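Local coordinates for protein B (Streptococcus agalactiae, PDB 5H6I), which acts as a secreted, membrane-permeabilizing pore-forming toxin, the CAMP factor, and is also classed among the bacterial IgG Fc-binding proteins, at residues Q51-I55 with I106-T110; Q60-Y64 with T175-K179; L78-L82 with I95-V99; G130-L134 with Q151-V155. All coordinates share one frame. Numbering follows the deposited sequence.

Interaction 1. Residues Q51-I55 with I106-T110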
# COMPACT_ATOMS: atom_id res chain seq x y z
N GLN A 51 -10.85 -1.74 -0.79
CA GLN A 51 -9.51 -1.83 -1.37
C GLN A 51 -8.52 -0.92 -0.65
O GLN A 51 -7.34 -1.24 -0.57
CB GLN A 51 -9.57 -1.49 -2.86
CG GLN A 51 -8.36 -1.97 -3.65
CD GLN A 51 -8.69 -2.19 -5.12
OE1 GLN A 51 -9.85 -2.08 -5.53
NE2 GLN A 51 -7.67 -2.50 -5.91
N LEU A 52 -8.99 0.22 -0.13
CA LEU A 52 -8.08 1.17 0.50
C LEU A 52 -7.78 0.81 1.96
O LEU A 52 -6.70 1.14 2.46
CB LEU A 52 -8.65 2.59 0.42
CG LEU A 52 -8.49 3.29 -0.93
CD1 LEU A 52 -9.32 4.56 -0.97
CD2 LEU A 52 -7.03 3.59 -1.23
N ARG A 53 -8.71 0.14 2.64
CA ARG A 53 -8.42 -0.29 4.01
C ARG A 53 -7.45 -1.47 4.03
O ARG A 53 -6.67 -1.61 4.98
CB ARG A 53 -9.72 -0.64 4.75
CG ARG A 53 -10.54 -1.74 4.11
CD ARG A 53 -10.34 -3.08 4.80
NE ARG A 53 -11.47 -3.98 4.59
CZ ARG A 53 -11.40 -5.30 4.71
NH1 ARG A 53 -10.25 -5.88 5.03
NH2 ARG A 53 -12.47 -6.05 4.50
N ASN A 54 -7.49 -2.32 3.00
CA ASN A 54 -6.46 -3.35 2.85
C ASN A 54 -5.09 -2.71 2.66
O ASN A 54 -4.11 -3.11 3.30
CB ASN A 54 -6.79 -4.26 1.67
CG ASN A 54 -8.03 -5.10 1.91
OD1 ASN A 54 -8.31 -5.50 3.04
ND2 ASN A 54 -8.78 -5.37 0.84
N ILE A 55 -5.01 -1.71 1.78
CA ILE A 55 -3.75 -1.01 1.54
C ILE A 55 -3.32 -0.24 2.79
O ILE A 55 -2.12 -0.09 3.04
CB ILE A 55 -3.90 -0.08 0.32
CG1 ILE A 55 -4.12 -0.91 -0.95
CG2 ILE A 55 -2.70 0.83 0.17
CD1 ILE A 55 -4.32 -0.07 -2.19
N ILE A 106 -5.54 4.23 -6.32
CA ILE A 106 -5.26 2.85 -5.93
C ILE A 106 -4.27 2.21 -6.90
O ILE A 106 -3.35 1.50 -6.48
CB ILE A 106 -6.58 2.05 -5.85
CG1 ILE A 106 -7.51 2.68 -4.82
CG2 ILE A 106 -6.30 0.60 -5.51
CD1 ILE A 106 -8.92 2.11 -4.84
N GLU A 107 -4.44 2.46 -8.20
CA GLU A 107 -3.56 1.86 -9.19
C GLU A 107 -2.12 2.34 -9.02
O GLU A 107 -1.17 1.57 -9.24
CB GLU A 107 -4.06 2.16 -10.60
CG GLU A 107 -4.84 1.03 -11.24
CD GLU A 107 -5.72 1.50 -12.38
OE1 GLU A 107 -6.80 0.92 -12.58
OE2 GLU A 107 -5.32 2.45 -13.08
N ALA A 108 -1.94 3.60 -8.63
CA ALA A 108 -0.59 4.11 -8.40
C ALA A 108 0.05 3.46 -7.18
O ALA A 108 1.27 3.28 -7.14
CB ALA A 108 -0.62 5.63 -8.25
N ILE A 109 -0.75 3.11 -6.17
CA ILE A 109 -0.19 2.51 -4.96
C ILE A 109 0.23 1.07 -5.22
O ILE A 109 1.31 0.64 -4.81
CB ILE A 109 -1.20 2.61 -3.80
CG1 ILE A 109 -1.49 4.08 -3.49
CG2 ILE A 109 -0.67 1.90 -2.58
CD1 ILE A 109 -2.87 4.32 -2.92
N THR A 110 -0.62 0.30 -5.91
CA THR A 110 -0.23 -1.06 -6.27
C THR A 110 0.93 -1.07 -7.25
O THR A 110 1.73 -2.01 -7.26
CB THR A 110 -1.42 -1.82 -6.87
OG1 THR A 110 -1.63 -1.41 -8.22
CG2 THR A 110 -2.69 -1.56 -6.06

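Interaction 2. Residues Q60-Y64 with T175-K179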
# COMPACT_ATOMS: atom_id res chain seq x y z
N GLN A 60 2.07 1.15 6.09
CA GLN A 60 2.29 1.75 7.40
C GLN A 60 3.71 2.28 7.51
O GLN A 60 4.68 1.54 7.31
CB GLN A 60 2.01 0.73 8.50
CG GLN A 60 0.63 0.88 9.12
CD GLN A 60 0.25 2.32 9.37
OE1 GLN A 60 -0.63 2.87 8.72
NE2 GLN A 60 0.94 2.95 10.32
N GLY A 61 3.84 3.57 7.83
CA GLY A 61 5.14 4.18 8.01
C GLY A 61 5.90 4.48 6.74
O GLY A 61 7.11 4.70 6.80
N THR A 62 5.23 4.49 5.60
CA THR A 62 5.85 4.75 4.31
C THR A 62 5.40 6.11 3.78
O THR A 62 4.70 6.87 4.46
CB THR A 62 5.53 3.63 3.33
OG1 THR A 62 4.23 3.85 2.76
CG2 THR A 62 5.54 2.28 4.03
N ASP A 63 5.80 6.41 2.54
CA ASP A 63 5.36 7.63 1.88
C ASP A 63 3.91 7.56 1.42
O ASP A 63 3.39 8.57 0.93
CB ASP A 63 6.27 7.92 0.68
CG ASP A 63 7.72 8.06 1.07
OD1 ASP A 63 8.07 9.07 1.72
OD2 ASP A 63 8.52 7.17 0.73
N TYR A 64 3.26 6.42 1.58
CA TYR A 64 1.87 6.24 1.18
C TYR A 64 0.93 6.06 2.37
O TYR A 64 -0.23 5.69 2.18
CB TYR A 64 1.74 5.05 0.23
CG TYR A 64 2.72 5.09 -0.93
CD1 TYR A 64 2.41 5.78 -2.10
CD2 TYR A 64 3.95 4.46 -0.85
CE1 TYR A 64 3.30 5.83 -3.15
CE2 TYR A 64 4.84 4.50 -1.90
CZ TYR A 64 4.52 5.19 -3.05
OH TYR A 64 5.41 5.23 -4.09
N THR A 175 15.78 0.36 2.82
CA THR A 175 14.61 1.19 3.04
C THR A 175 13.48 0.35 3.62
O THR A 175 13.54 -0.88 3.66
CB THR A 175 14.17 1.87 1.75
OG1 THR A 175 13.68 0.89 0.83
CG2 THR A 175 15.34 2.62 1.11
N ILE A 176 12.42 1.04 4.07
CA ILE A 176 11.27 0.33 4.62
C ILE A 176 10.63 -0.55 3.56
O ILE A 176 10.07 -1.61 3.88
CB ILE A 176 10.26 1.34 5.21
CG1 ILE A 176 9.05 0.61 5.81
CG2 ILE A 176 9.83 2.36 4.16
CD1 ILE A 176 8.13 1.51 6.60
N TYR A 177 10.71 -0.16 2.29
CA TYR A 177 10.19 -1.00 1.21
C TYR A 177 11.04 -2.25 1.02
O TYR A 177 10.51 -3.30 0.64
CB TYR A 177 10.11 -0.19 -0.08
CG TYR A 177 9.46 1.16 0.10
CD1 TYR A 177 8.08 1.30 0.03
CD2 TYR A 177 10.22 2.29 0.35
CE1 TYR A 177 7.48 2.53 0.20
CE2 TYR A 177 9.63 3.53 0.52
CZ TYR A 177 8.25 3.64 0.45
OH TYR A 177 7.66 4.87 0.62
N THR A 178 12.34 -2.16 1.29
CA THR A 178 13.19 -3.35 1.23
C THR A 178 12.79 -4.35 2.31
O THR A 178 12.79 -5.57 2.07
CB THR A 178 14.66 -2.96 1.38
OG1 THR A 178 14.96 -1.87 0.50
CG2 THR A 178 15.56 -4.14 1.06
N LYS A 179 12.45 -3.86 3.50
CA LYS A 179 12.06 -4.72 4.61
C LYS A 179 10.63 -5.23 4.50
O LYS A 179 10.19 -5.97 5.38
CB LYS A 179 12.25 -3.97 5.93
CG LYS A 179 13.70 -3.61 6.22
CD LYS A 179 13.80 -2.69 7.42
CE LYS A 179 15.25 -2.46 7.81
NZ LYS A 179 15.37 -1.55 8.98

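Interaction 3. Residues L78-L82 with I95-V99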
# COMPACT_ATOMS: atom_id res chain seq x y z
N LEU A 78 -17.18 11.75 -0.31
CA LEU A 78 -17.93 11.57 -1.55
C LEU A 78 -19.22 10.79 -1.30
O LEU A 78 -20.26 11.10 -1.89
CB LEU A 78 -17.07 10.88 -2.60
CG LEU A 78 -15.86 11.65 -3.13
CD1 LEU A 78 -14.83 10.70 -3.73
CD2 LEU A 78 -16.28 12.70 -4.15
N LYS A 79 -19.16 9.78 -0.44
CA LYS A 79 -20.36 9.02 -0.09
C LYS A 79 -21.38 9.91 0.61
O LYS A 79 -22.58 9.86 0.31
CB LYS A 79 -19.99 7.83 0.80
CG LYS A 79 -19.62 6.57 0.05
CD LYS A 79 -19.67 5.36 0.97
CE LYS A 79 -18.31 4.68 1.06
NZ LYS A 79 -18.28 3.65 2.14
N THR A 80 -20.92 10.73 1.56
CA THR A 80 -21.82 11.64 2.25
C THR A 80 -22.43 12.65 1.29
O THR A 80 -23.60 13.02 1.42
CB THR A 80 -21.08 12.35 3.39
OG1 THR A 80 -20.45 11.37 4.23
CG2 THR A 80 -22.04 13.18 4.23
N SER A 81 -21.65 13.11 0.30
CA SER A 81 -22.18 14.04 -0.68
C SER A 81 -23.20 13.37 -1.59
O SER A 81 -24.24 13.95 -1.91
CB SER A 81 -21.04 14.64 -1.51
OG SER A 81 -21.53 15.64 -2.39
N LEU A 82 -22.92 12.13 -2.01
CA LEU A 82 -23.89 11.39 -2.83
C LEU A 82 -25.15 11.10 -2.04
O LEU A 82 -26.27 11.22 -2.57
CB LEU A 82 -23.26 10.09 -3.33
CG LEU A 82 -22.36 10.17 -4.57
CD1 LEU A 82 -21.89 8.78 -4.96
CD2 LEU A 82 -23.09 10.85 -5.72
N ILE A 95 -18.78 14.70 -9.47
CA ILE A 95 -18.73 13.63 -8.49
C ILE A 95 -18.17 12.35 -9.11
O ILE A 95 -17.57 11.52 -8.41
CB ILE A 95 -20.12 13.40 -7.87
CG1 ILE A 95 -20.00 12.83 -6.45
CG2 ILE A 95 -20.97 12.48 -8.74
CD1 ILE A 95 -19.47 13.82 -5.44
N GLY A 96 -18.34 12.17 -10.42
CA GLY A 96 -17.86 10.97 -11.08
C GLY A 96 -16.38 11.03 -11.38
O GLY A 96 -15.68 10.02 -11.28
N SER A 97 -15.89 12.21 -11.77
CA SER A 97 -14.46 12.37 -12.03
C SER A 97 -13.64 12.18 -10.77
O SER A 97 -12.48 11.76 -10.85
CB SER A 97 -14.20 13.75 -12.64
OG SER A 97 -15.06 13.99 -13.74
N ARG A 98 -14.21 12.49 -9.60
CA ARG A 98 -13.50 12.25 -8.35
C ARG A 98 -13.50 10.78 -7.98
O ARG A 98 -12.51 10.27 -7.44
CB ARG A 98 -14.12 13.09 -7.23
CG ARG A 98 -14.15 14.58 -7.52
CD ARG A 98 -14.92 15.36 -6.48
NE ARG A 98 -15.01 16.77 -6.82
CZ ARG A 98 -14.06 17.67 -6.57
NH1 ARG A 98 -12.94 17.29 -5.97
NH2 ARG A 98 -14.23 18.94 -6.92
N VAL A 99 -14.60 10.07 -8.26
CA VAL A 99 -14.66 8.64 -7.98
C VAL A 99 -13.71 7.88 -8.90
O VAL A 99 -13.02 6.95 -8.47
CB VAL A 99 -16.11 8.14 -8.12
CG1 VAL A 99 -16.15 6.61 -8.16
CG2 VAL A 99 -16.96 8.66 -6.97

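Interaction 4. Residues G130-L134 with Q151-V155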
# COMPACT_ATOMS: atom_id res chain seq x y z
N GLY A 130 3.10 12.80 -5.59
CA GLY A 130 2.14 12.96 -6.67
C GLY A 130 0.76 12.44 -6.32
O GLY A 130 -0.25 13.06 -6.67
N ILE A 131 0.70 11.30 -5.64
CA ILE A 131 -0.59 10.78 -5.19
C ILE A 131 -1.23 11.74 -4.20
O ILE A 131 -2.46 11.91 -4.18
CB ILE A 131 -0.42 9.37 -4.58
CG1 ILE A 131 0.28 8.44 -5.57
CG2 ILE A 131 -1.77 8.79 -4.17
CD1 ILE A 131 0.46 7.03 -5.06
N THR A 132 -0.41 12.38 -3.36
CA THR A 132 -0.92 13.41 -2.46
C THR A 132 -1.56 14.55 -3.25
O THR A 132 -2.65 15.02 -2.91
CB THR A 132 0.20 13.93 -1.57
OG1 THR A 132 0.54 12.94 -0.59
CG2 THR A 132 -0.21 15.21 -0.86
N LYS A 133 -0.88 15.00 -4.31
CA LYS A 133 -1.43 16.07 -5.14
C LYS A 133 -2.73 15.64 -5.81
O LYS A 133 -3.60 16.48 -6.07
CB LYS A 133 -0.41 16.50 -6.19
CG LYS A 133 0.41 17.71 -5.79
CD LYS A 133 1.85 17.61 -6.28
CE LYS A 133 1.93 17.77 -7.79
NZ LYS A 133 3.34 17.72 -8.27
N LEU A 134 -2.89 14.35 -6.09
CA LEU A 134 -4.12 13.87 -6.73
C LEU A 134 -5.27 13.83 -5.73
O LEU A 134 -6.37 14.31 -6.02
CB LEU A 134 -3.89 12.50 -7.35
CG LEU A 134 -5.10 11.86 -8.03
CD1 LEU A 134 -5.76 12.84 -8.98
CD2 LEU A 134 -4.70 10.59 -8.77
N GLN A 151 -4.23 16.11 -13.27
CA GLN A 151 -3.39 15.58 -12.21
C GLN A 151 -3.26 14.06 -12.31
O GLN A 151 -2.23 13.50 -11.92
CB GLN A 151 -3.94 15.99 -10.85
CG GLN A 151 -3.04 15.64 -9.68
CD GLN A 151 -1.61 16.11 -9.88
OE1 GLN A 151 -1.36 17.24 -10.28
NE2 GLN A 151 -0.65 15.23 -9.59
N VAL A 152 -4.29 13.38 -12.82
CA VAL A 152 -4.20 11.94 -13.01
C VAL A 152 -3.11 11.61 -14.02
O VAL A 152 -2.36 10.63 -13.86
CB VAL A 152 -5.57 11.37 -13.45
CG1 VAL A 152 -5.42 9.99 -14.05
CG2 VAL A 152 -6.52 11.34 -12.26
N ASN A 153 -2.98 12.42 -15.07
CA ASN A 153 -1.91 12.23 -16.03
C ASN A 153 -0.55 12.57 -15.43
O ASN A 153 0.46 11.95 -15.80
CB ASN A 153 -2.16 13.06 -17.29
CG ASN A 153 -3.40 12.61 -18.04
OD1 ASN A 153 -3.69 11.42 -18.11
ND2 ASN A 153 -4.12 13.56 -18.62
N ASP A 154 -0.50 13.54 -14.52
CA ASP A 154 0.74 13.82 -13.80
C ASP A 154 1.20 12.59 -13.02
O ASP A 154 2.39 12.27 -13.00
CB ASP A 154 0.54 15.00 -12.85
CG ASP A 154 1.22 16.26 -13.34
OD1 ASP A 154 1.59 16.32 -14.53
OD2 ASP A 154 1.39 17.20 -12.52
N VAL A 155 0.26 11.89 -12.39
CA VAL A 155 0.59 10.68 -11.64
C VAL A 155 1.08 9.59 -12.58
O VAL A 155 2.09 8.93 -12.32
CB VAL A 155 -0.61 10.22 -10.80
CG1 VAL A 155 -0.43 8.79 -10.33
CG2 VAL A 155 -0.83 11.16 -9.63

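Interaction 1. Residues Q51-I55 with I106-T110
Two helical turns run roughly side by side, their N-to-C directions 31° apart and their axes 11.3 Å apart at closest approach. They belong to helices 35-58 and 93-115, which share a direction because helix 65-84 reverses the chain between them, as in an up-and-down helical bundle. The CA atoms lie nearest at Leu52-Ile106 (7.2 Å) and Ile55-Ile109 (8.2 Å). At this wide spacing long aliphatic side chains bridge the gap. Ile106 meets three partners: its CG1 lies 3.7 Å from Leu52 CD2, while its CG2 lies 3.9 Å from Ile55 CD1 and 3.4 Å from Gln51 NE2, at the more exposed margin. Ile55 CG2 packs 3.6 Å from Ile109 CG2. Helix 65-84 contributes to the same core, with Ala71, Ile72 and Val75 against Leu52 and Val68 against Ile109. Thr110 closes the border with CG2 4.5 Å from Ile55 CD1, while its OG1 donates a hydrogen bond to Glu107 O at 3.2 Å, within its own helix.

Interaction 2. Residues Q60-Y64 with T175-K179
The hydroxyl of Tyr177 serves two polar groups of Asp63 at once: OH donates a very short hydrogen bond to Asp63 OD2 (2.5 Å) and accepts one from Asp63 N at 3.1 Å, with an N-H...O angle of 164°. The pair joins two loops, the one linking helices 35-58 and 65-84 and the one leading into helix 179-196, so it ties the first part of the all-helical chain to the start of its last three helices. Loop 60-64 is shaped by an ST turn, in which Thr62 OG1 accepts from Tyr64 N at 3.0 Å; Tyr64 sits at the N-cap position of helix 65-84. Thr62 OG1 is also hydrogen-bonded to Val59 O. Gly61, at a phi of 76°, has the positive phi that glycine tolerates best.

Packing surrounds the bonds. Tyr64 CE2 lies 3.9 Å from Tyr177 CE1; the Tyr64 hydroxyl is hydrogen-bonded to Asn124 OD1 of helix 121-139, and the Asn124 side chain also touches Tyr177. At this surface contact Ile176 points toward the turn, with Thr62 and Ile176 the residues of nearest CA atoms, 7.0 Å apart. In its extended t,t conformation Ile176 places CD1 3.7 Å from Thr62 CG2, 3.5 Å from Gln60 O and 3.4 Å from Gly61 O.

Interaction 3. Residues L78-L82 with I95-V99
Leu78 and Ile95 interlock between consecutive helices 65-84 and 93-115, which form an alpha-alpha hairpin; the axes of segments 78-82 and 95-99 lie 155° apart in direction and 11.3 Å apart at closest approach. Their CA atoms, 7.3 Å apart between Leu78 and Ile95, are the nearest across the pair. Ile95 has chi1 near t (-153°) and chi2 at p (71°), a conformation in which CD1 comes 3.6 Å from Leu78 CD2 and 4.1 Å from Ser81 OG, while CG1 lies 3.7 Å from Leu82 CD2. A single isoleucine thus meets three residues spread over one helical turn. Leu78 and Leu82 adopt the same m,t rotamer. Leu78 points its CA-to-CB bond at the partner helix; Leu82 starts sideways and comes nearer only at its end. Towards the next turn of helix 93-115, Leu78 CD2 also lies 3.8 Å from Arg98 CB.

Arg98 shows a divided role: its CB faces Leu78, but the m,t,t chain carries the guanidinium away, where NH1 hydrogen-bonds to Ile138 O at the end of helix 121-139. Helix 35-58 covers the pair, with Leu45 against Leu78 and Val99, and Met41 against Ile95; Tyr90 and Leu92 of the connecting loop close over Leu82. Val99, with chi1 at t, makes the longest of these apolar approaches, its CG2 lying 4.4 Å from Leu78 CD1.

Interaction 4. Residues G130-L134 with Q151-V155
Gln151, Leu134 and Val155 have the most surface covered where helices 121-139 and 145-163, successive in the chain, form a tightly spaced alpha-alpha hairpin. Segments 130-134 and 151-155 run antiparallel, 166° apart in direction, with their axes 9.2 Å apart at closest approach, and CA atoms pair closely at Gly130-Val155 (5.7 Å) and Leu134-Gln151 (5.8 Å).

Gln151 points at the opposite helix and, with chi1 t and chi2 p, lies against the backbone of helix 121-139: CG is 3.6 Å from Leu134 CA, and NE2 is 3.6 Å from Lys133 CB. NE2 also approaches Gly130 O to 3.7 Å, without forming a hydrogen bond. The largely buried glutamine therefore meets this helix through van der Waals contact. Leu134, in the t,p conformation, turns one methyl to each valine, CD1 3.7 Å from Val152 CG2 and CD2 4.0 Å from Val155 CG2. The same Val155 methyl rests 3.6 Å from Gly130 O; with no side chain on Gly130, the valine reaches the backbone itself, in keeping with the short spacing of the helices at this point.

The seam is backed by helix 93-115, which lies against both arms: Val105 touches Leu134, Asp104 touches Val152, and Ala108 meets Ile131 from helix 121-139 as well as Val155 from helix 145-163.

In the fold
Interactions 1 and 4 adjoin through helix 93-115: Ala108 CB lies 3.7 Å from Ile131 CD1 and 3.8 Å from Val155 CG1, and Ile109 CG1 lies 3.9 Å from Ile131 CD1. Ile131 CD1 is also 3.6 Å from Tyr64 CE1, so interaction 2 touches interaction 4, although their centres are about 20 Å apart. Interaction 3 shares helix 93-115 with interaction 1, its centre about 18 Å from that of interaction 1 and about 30 Å from that of interaction 2. Interactions 1, 3 and 4, with the packing of Ala108 and Ile109 on Ile131 and Val155, draw together the five helices from 35 to 163; interaction 2 joins them to the approach to helix 179-196. Segments 60-64, 78-82, 95-99 and 106-110 fall within the IgG constant region-binding region, residues 57-120.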